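Local coordinates for protein thiamin pyrophosphokinase (Geobacillus thermodenitrificans, PDB 3K94) that probably catalyses the ATP-dependent transfer of pyrophosphate to thiamine, yielding thiamine diphosphate, at residues R11-L17 and R32-L37; P44-F48 and I83-W87. One frame throughout, in Å; residues are numbered along the deposited sequence.

Contact 1. Residues R11-L17 and R32-L37; sequences RELLPDL and RGTMTL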
loop_
_atom_site.group_PDB
_atom_site.type_symbol
_atom_site.label_atom_id
_atom_site.label_comp_id
_atom_site.label_asym_id
_atom_site.label_seq_id
_atom_site.Cartn_x
_atom_site.Cartn_y
_atom_site.Cartn_z
ATOM N N ARG B 11 14.713 -3.085 -3.531
ATOM C CA ARG B 11 15.703 -3.182 -2.457
ATOM C C ARG B 11 15.973 -1.874 -1.750
ATOM O O ARG B 11 16.403 -1.863 -0.607
ATOM C CB ARG B 11 17.010 -3.787 -2.980
ATOM C CG ARG B 11 16.838 -5.265 -3.256
ATOM C CD ARG B 11 18.079 -5.955 -3.787
ATOM N NE ARG B 11 17.838 -7.397 -3.839
ATOM C CZ ARG B 11 18.522 -8.253 -4.590
ATOM N NH1 ARG B 11 19.512 -7.827 -5.368
ATOM N NH2 ARG B 11 18.213 -9.540 -4.560
ATOM N N GLU B 12 15.725 -0.768 -2.432
ATOM C CA GLU B 12 15.956 0.530 -1.823
ATOM C C GLU B 12 14.931 0.811 -0.712
ATOM O O GLU B 12 15.125 1.709 0.103
ATOM C CB GLU B 12 15.953 1.643 -2.887
ATOM C CG GLU B 12 14.584 1.999 -3.466
ATOM C CD GLU B 12 14.128 1.085 -4.604
ATOM O OE1 GLU B 12 14.787 0.047 -4.887
ATOM O OE2 GLU B 12 13.090 1.422 -5.226
ATOM N N LEU B 13 13.857 0.026 -0.669
ATOM C CA LEU B 13 12.846 0.168 0.374
ATOM C C LEU B 13 13.194 -0.547 1.686
ATOM O O LEU B 13 12.568 -0.303 2.720
ATOM C CB LEU B 13 11.478 -0.300 -0.137
ATOM C CG LEU B 13 10.942 0.379 -1.391
ATOM C CD1 LEU B 13 9.536 -0.105 -1.689
ATOM C CD2 LEU B 13 10.981 1.920 -1.255
ATOM N N LEU B 14 14.180 -1.437 1.649
ATOM C CA LEU B 14 14.568 -2.180 2.857
ATOM C C LEU B 14 15.229 -1.269 3.885
ATOM O O LEU B 14 16.008 -0.404 3.524
ATOM C CB LEU B 14 15.568 -3.291 2.515
ATOM C CG LEU B 14 15.177 -4.392 1.529
ATOM C CD1 LEU B 14 16.390 -5.264 1.221
ATOM C CD2 LEU B 14 14.040 -5.232 2.055
ATOM N N PRO B 15 14.932 -1.476 5.177
ATOM C CA PRO B 15 15.797 -0.839 6.177
ATOM C C PRO B 15 17.175 -1.497 6.151
ATOM O O PRO B 15 17.359 -2.525 5.480
ATOM C CB PRO B 15 15.127 -1.175 7.514
ATOM C CG PRO B 15 13.958 -2.058 7.218
ATOM C CD PRO B 15 13.998 -2.451 5.766
ATOM N N ASP B 16 18.127 -0.913 6.866
ATOM C CA ASP B 16 19.406 -1.567 7.119
ATOM C C ASP B 16 19.153 -2.727 8.092
ATOM O O ASP B 16 18.817 -2.517 9.258
ATOM C CB ASP B 16 20.409 -0.561 7.714
ATOM C CG ASP B 16 21.752 -1.199 8.091
ATOM O OD1 ASP B 16 21.944 -2.417 7.887
ATOM O OD2 ASP B 16 22.624 -0.466 8.596
ATOM N N LEU B 17 19.308 -3.951 7.604
ATOM C CA LEU B 17 18.942 -5.136 8.378
ATOM C C LEU B 17 19.826 -5.349 9.603
ATOM O O LEU B 17 19.443 -6.048 10.548
ATOM C CB LEU B 17 18.977 -6.379 7.483
ATOM C CG LEU B 17 17.981 -6.363 6.317
ATOM C CD1 LEU B 17 18.013 -7.707 5.605
ATOM C CD2 LEU B 17 16.574 -6.027 6.813
ATOM N N ARG B 32 14.354 -13.381 -4.092
ATOM C CA ARG B 32 15.683 -12.777 -4.109
ATOM C C ARG B 32 16.020 -12.104 -2.779
ATOM O O ARG B 32 17.133 -11.609 -2.582
ATOM C CB ARG B 32 15.828 -11.800 -5.272
ATOM C CG ARG B 32 14.945 -10.578 -5.166
ATOM C CD ARG B 32 15.339 -9.543 -6.200
ATOM N NE ARG B 32 14.677 -8.270 -5.958
ATOM C CZ ARG B 32 15.181 -7.101 -6.330
ATOM N NH1 ARG B 32 16.355 -7.058 -6.959
ATOM N NH2 ARG B 32 14.517 -5.976 -6.073
ATOM N N GLY B 33 15.066 -12.101 -1.856
ATOM C CA GLY B 33 15.363 -11.662 -0.502
ATOM C C GLY B 33 16.529 -12.439 0.114
ATOM O O GLY B 33 17.228 -11.944 0.989
ATOM N N THR B 34 16.737 -13.665 -0.342
ATOM C CA THR B 34 17.834 -14.490 0.155
ATOM C C THR B 34 19.203 -13.879 -0.146
ATOM O O THR B 34 20.119 -13.980 0.671
ATOM C CB THR B 34 17.759 -15.933 -0.408
ATOM O OG1 THR B 34 16.623 -16.596 0.154
ATOM C CG2 THR B 34 19.026 -16.719 -0.066
HETATM N N MSE B 35 19.341 -13.257 -1.318
HETATM C CA MSE B 35 20.587 -12.580 -1.685
HETATM C C MSE B 35 20.901 -11.415 -0.730
HETATM O O MSE B 35 22.063 -11.176 -0.388
HETATM C CB MSE B 35 20.537 -12.061 -3.132
HETATM C CG MSE B 35 20.322 -13.106 -4.184
HETATM SE SE MSE B 35 21.499 -14.656 -3.873
HETATM C CE MSE B 35 23.247 -13.745 -3.978
ATOM N N THR B 36 19.865 -10.688 -0.310
ATOM C CA THR B 36 20.040 -9.601 0.661
ATOM C C THR B 36 20.636 -10.137 1.964
ATOM O O THR B 36 21.565 -9.542 2.526
ATOM C CB THR B 36 18.712 -8.884 0.956
ATOM O OG1 THR B 36 18.181 -8.359 -0.265
ATOM C CG2 THR B 36 18.913 -7.736 1.965
ATOM N N LEU B 37 20.109 -11.266 2.432
ATOM C CA LEU B 37 20.656 -11.937 3.610
ATOM C C LEU B 37 22.132 -12.310 3.419
ATOM O O LEU B 37 22.951 -12.056 4.297
ATOM C CB LEU B 37 19.841 -13.185 3.958
ATOM C CG LEU B 37 18.360 -12.928 4.285
ATOM C CD1 LEU B 37 17.592 -14.237 4.452
ATOM C CD2 LEU B 37 18.224 -12.060 5.527
HETATM O O HOH W 1 16.412 -8.637 -2.075
HETATM O O HOH W 2 15.629 -3.552 -6.223
#
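Residues 11-17 run as an irregular turn beside the first part of helix 33-40, with the CA atoms of Arg11 and Thr36 8.4 Å apart and no backbone-to-backbone hydrogen bond between the segments. Extended from CG to NE, Arg11 carries its guanidinium across to the start of the helix, where NH2 donates to Arg32 O at 3.1 Å. The bond is bent, 136° at the hydrogen, and its donor sits above the carbonyl plane. Arg32 comes back the other way, and the two guanidinium groups lie face against face with planes 18° apart, Arg32 NH1 over the centre of the Arg11 group. Two like charges this close probably depend on their other partners. Arg32 gives NE to Gly8 O and NH2 to Gly9 O, while one water bridges Arg32 NH2 to Arg11 N. A second water accepts from Arg11 NE, which lies 2.6 Å from the water oxygen, donates to Arg32 O and bonds Thr36 OG1. All this belongs to the alpha/beta catalytic domain, at the C-terminal ends of parallel strands 4-6 and 28-30. Further along residues 11-17 the contact turns apolar: Leu14 CD1 meets Thr36 CG2 tip to tip at 3.6 Å, and buried Leu17 CD1 reaches the same methyl at 3.7 Å. With chi1 at -59°, Thr36 OG1 lies opposite the carbonyl carbon and CG2 opposite the backbone N, giving the leucines the methyl and the water the hydroxyl.

Contact 2. Residues P44-F48 and I83-W87; sequences PVRAF and IALDW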
loop_
_atom_site.group_PDB
_atom_site.type_symbol
_atom_site.label_atom_id
_atom_site.label_comp_id
_atom_site.label_asym_id
_atom_site.label_seq_id
_atom_site.Cartn_x
_atom_site.Cartn_y
_atom_site.Cartn_z
ATOM N N PRO B 44 20.169 -17.689 6.176
ATOM C CA PRO B 44 18.745 -17.956 6.340
ATOM C C PRO B 44 18.598 -19.336 6.958
ATOM O O PRO B 44 19.281 -20.262 6.534
ATOM C CB PRO B 44 18.218 -17.981 4.896
ATOM C CG PRO B 44 19.313 -17.451 4.045
ATOM C CD PRO B 44 20.583 -17.737 4.768
ATOM N N VAL B 45 17.729 -19.485 7.942
ATOM C CA VAL B 45 17.523 -20.807 8.500
ATOM C C VAL B 45 16.697 -21.594 7.498
ATOM O O VAL B 45 16.620 -22.827 7.540
ATOM C CB VAL B 45 16.831 -20.732 9.854
ATOM C CG1 VAL B 45 17.716 -19.954 10.841
ATOM C CG2 VAL B 45 15.476 -20.076 9.704
ATOM N N ARG B 46 16.121 -20.859 6.558
ATOM C CA ARG B 46 15.204 -21.428 5.589
ATOM C C ARG B 46 15.004 -20.424 4.457
ATOM O O ARG B 46 15.074 -19.226 4.688
ATOM C CB ARG B 46 13.878 -21.720 6.284
ATOM C CG ARG B 46 12.923 -22.537 5.480
ATOM C CD ARG B 46 11.905 -23.183 6.396
ATOM N NE ARG B 46 12.477 -24.298 7.144
ATOM C CZ ARG B 46 12.006 -25.542 7.107
ATOM N NH1 ARG B 46 10.944 -25.837 6.362
ATOM N NH2 ARG B 46 12.590 -26.493 7.823
ATOM N N ALA B 47 14.798 -20.911 3.235
ATOM C CA ALA B 47 14.432 -20.047 2.114
ATOM C C ALA B 47 13.253 -20.628 1.330
ATOM O O ALA B 47 13.047 -21.839 1.297
ATOM C CB ALA B 47 15.619 -19.813 1.187
ATOM N N PHE B 48 12.479 -19.754 0.703
ATOM C CA PHE B 48 11.289 -20.161 -0.034
ATOM C C PHE B 48 11.257 -19.466 -1.381
ATOM O O PHE B 48 11.431 -18.253 -1.460
ATOM C CB PHE B 48 10.034 -19.752 0.725
ATOM C CG PHE B 48 9.880 -20.418 2.051
ATOM C CD1 PHE B 48 10.480 -19.892 3.180
ATOM C CD2 PHE B 48 9.101 -21.557 2.179
ATOM C CE1 PHE B 48 10.318 -20.497 4.412
ATOM C CE2 PHE B 48 8.929 -22.161 3.409
ATOM C CZ PHE B 48 9.543 -21.636 4.528
ATOM N N ILE B 83 3.846 -18.967 1.618
ATOM C CA ILE B 83 4.333 -20.239 2.139
ATOM C C ILE B 83 5.329 -20.004 3.263
ATOM O O ILE B 83 5.304 -20.726 4.272
ATOM C CB ILE B 83 4.890 -21.207 1.050
ATOM C CG1 ILE B 83 6.014 -20.569 0.236
ATOM C CG2 ILE B 83 3.773 -21.666 0.121
ATOM C CD1 ILE B 83 6.441 -21.425 -0.947
ATOM N N ALA B 84 6.173 -18.977 3.117
ATOM C CA ALA B 84 7.112 -18.641 4.192
ATOM C C ALA B 84 6.362 -18.290 5.476
ATOM O O ALA B 84 6.675 -18.791 6.550
ATOM C CB ALA B 84 8.057 -17.502 3.773
ATOM N N LEU B 85 5.349 -17.440 5.361
ATOM C CA LEU B 85 4.602 -17.039 6.545
ATOM C C LEU B 85 3.806 -18.208 7.138
ATOM O O LEU B 85 3.774 -18.378 8.358
ATOM C CB LEU B 85 3.686 -15.856 6.258
ATOM C CG LEU B 85 2.926 -15.341 7.481
ATOM C CD1 LEU B 85 3.868 -14.799 8.569
ATOM C CD2 LEU B 85 1.938 -14.305 7.045
ATOM N N ASP B 86 3.173 -19.005 6.274
ATOM C CA ASP B 86 2.451 -20.195 6.708
ATOM C C ASP B 86 3.344 -21.067 7.617
ATOM O O ASP B 86 2.894 -21.619 8.623
ATOM C CB ASP B 86 1.993 -21.006 5.493
ATOM C CG ASP B 86 0.816 -20.378 4.762
ATOM O OD1 ASP B 86 0.156 -19.469 5.319
ATOM O OD2 ASP B 86 0.551 -20.803 3.616
ATOM N N TRP B 87 4.618 -21.176 7.261
ATOM C CA TRP B 87 5.561 -21.951 8.053
ATOM C C TRP B 87 5.906 -21.195 9.335
ATOM O O TRP B 87 5.781 -21.728 10.440
ATOM C CB TRP B 87 6.824 -22.284 7.235
ATOM C CG TRP B 87 7.954 -22.849 8.065
ATOM C CD1 TRP B 87 8.120 -24.157 8.450
ATOM C CD2 TRP B 87 9.062 -22.125 8.628
ATOM N NE1 TRP B 87 9.252 -24.282 9.218
ATOM C CE2 TRP B 87 9.851 -23.057 9.341
ATOM C CE3 TRP B 87 9.458 -20.783 8.607
ATOM C CZ2 TRP B 87 11.014 -22.688 10.023
ATOM C CZ3 TRP B 87 10.620 -20.420 9.278
ATOM C CH2 TRP B 87 11.379 -21.369 9.978
#
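Val45 opens the contact with CG2 beside Trp87 CH2, 4.3 Å away at the far end of the indole. Arg46 follows, stacked on the indole of Trp87. Its CG stands anti to the backbone N and the chain then bends at chi3 (-74°), which lays the guanidinium flat over the indole, the planes only 5° apart and the centres 4.2 Å apart. This is a cation-pi stack, with Trp87 NE1 under the rim of the guanidinium. The aliphatic stem joins in: CD sits over the same face in a CH-pi contact, 3.7 Å from the centroid of the six-membered ring. The charge also has a long, weak ion pair with Asp70. Ala47 turns its methyl away, onto Thr34 of helix 33-40, as expected for alternation along a strand. Phe48 points back to helix 80-88 and spreads its ring over the backbone of that helix, with Ala84 CA above the centre, 3.6 Å from the ring centroid. Ala84 CB lies 3.5 Å from Phe48 CD1; Ile83 CG1 approaches Phe48 CD2 at 3.8 Å, further round the same face. Phe48 CZ touches Trp87 CB, and the two aromatic rings meet obliquely. Trp72 adds another ring beside Phe48. The strand and helix run roughly antiparallel, 142° between directions and 9.0 Å between axes, the packing of a helix on a parallel beta-sheet in an alpha/beta domain, here the catalytic domain of the thiamin pyrophosphokinase family.

In the fold
Contacts 1 and 2 follow one another along the chain, and their centres lie 15 Å apart. Helix 33-40 of contact 1 leads into strand 46-48 of contact 2, and the two touch directly: Thr34 OG1 packs against Ala47 CB at 3.5 Å, and Leu37 CD1 against Pro44 CG at 3.7 Å. Strand 46-48 thus has helix 33-40 on one face and helix 80-88 on the other, a three-layered alpha/beta arrangement. Strand 28-30 ties them further, since Phe48 and Arg46 form backbone hydrogen bonds with Gly29 and Ala84 touches Val30, while Arg32 follows just after that strand. Contact 1 lies at the C-terminal ends of the parallel strands, where alpha/beta enzymes usually place their active sites.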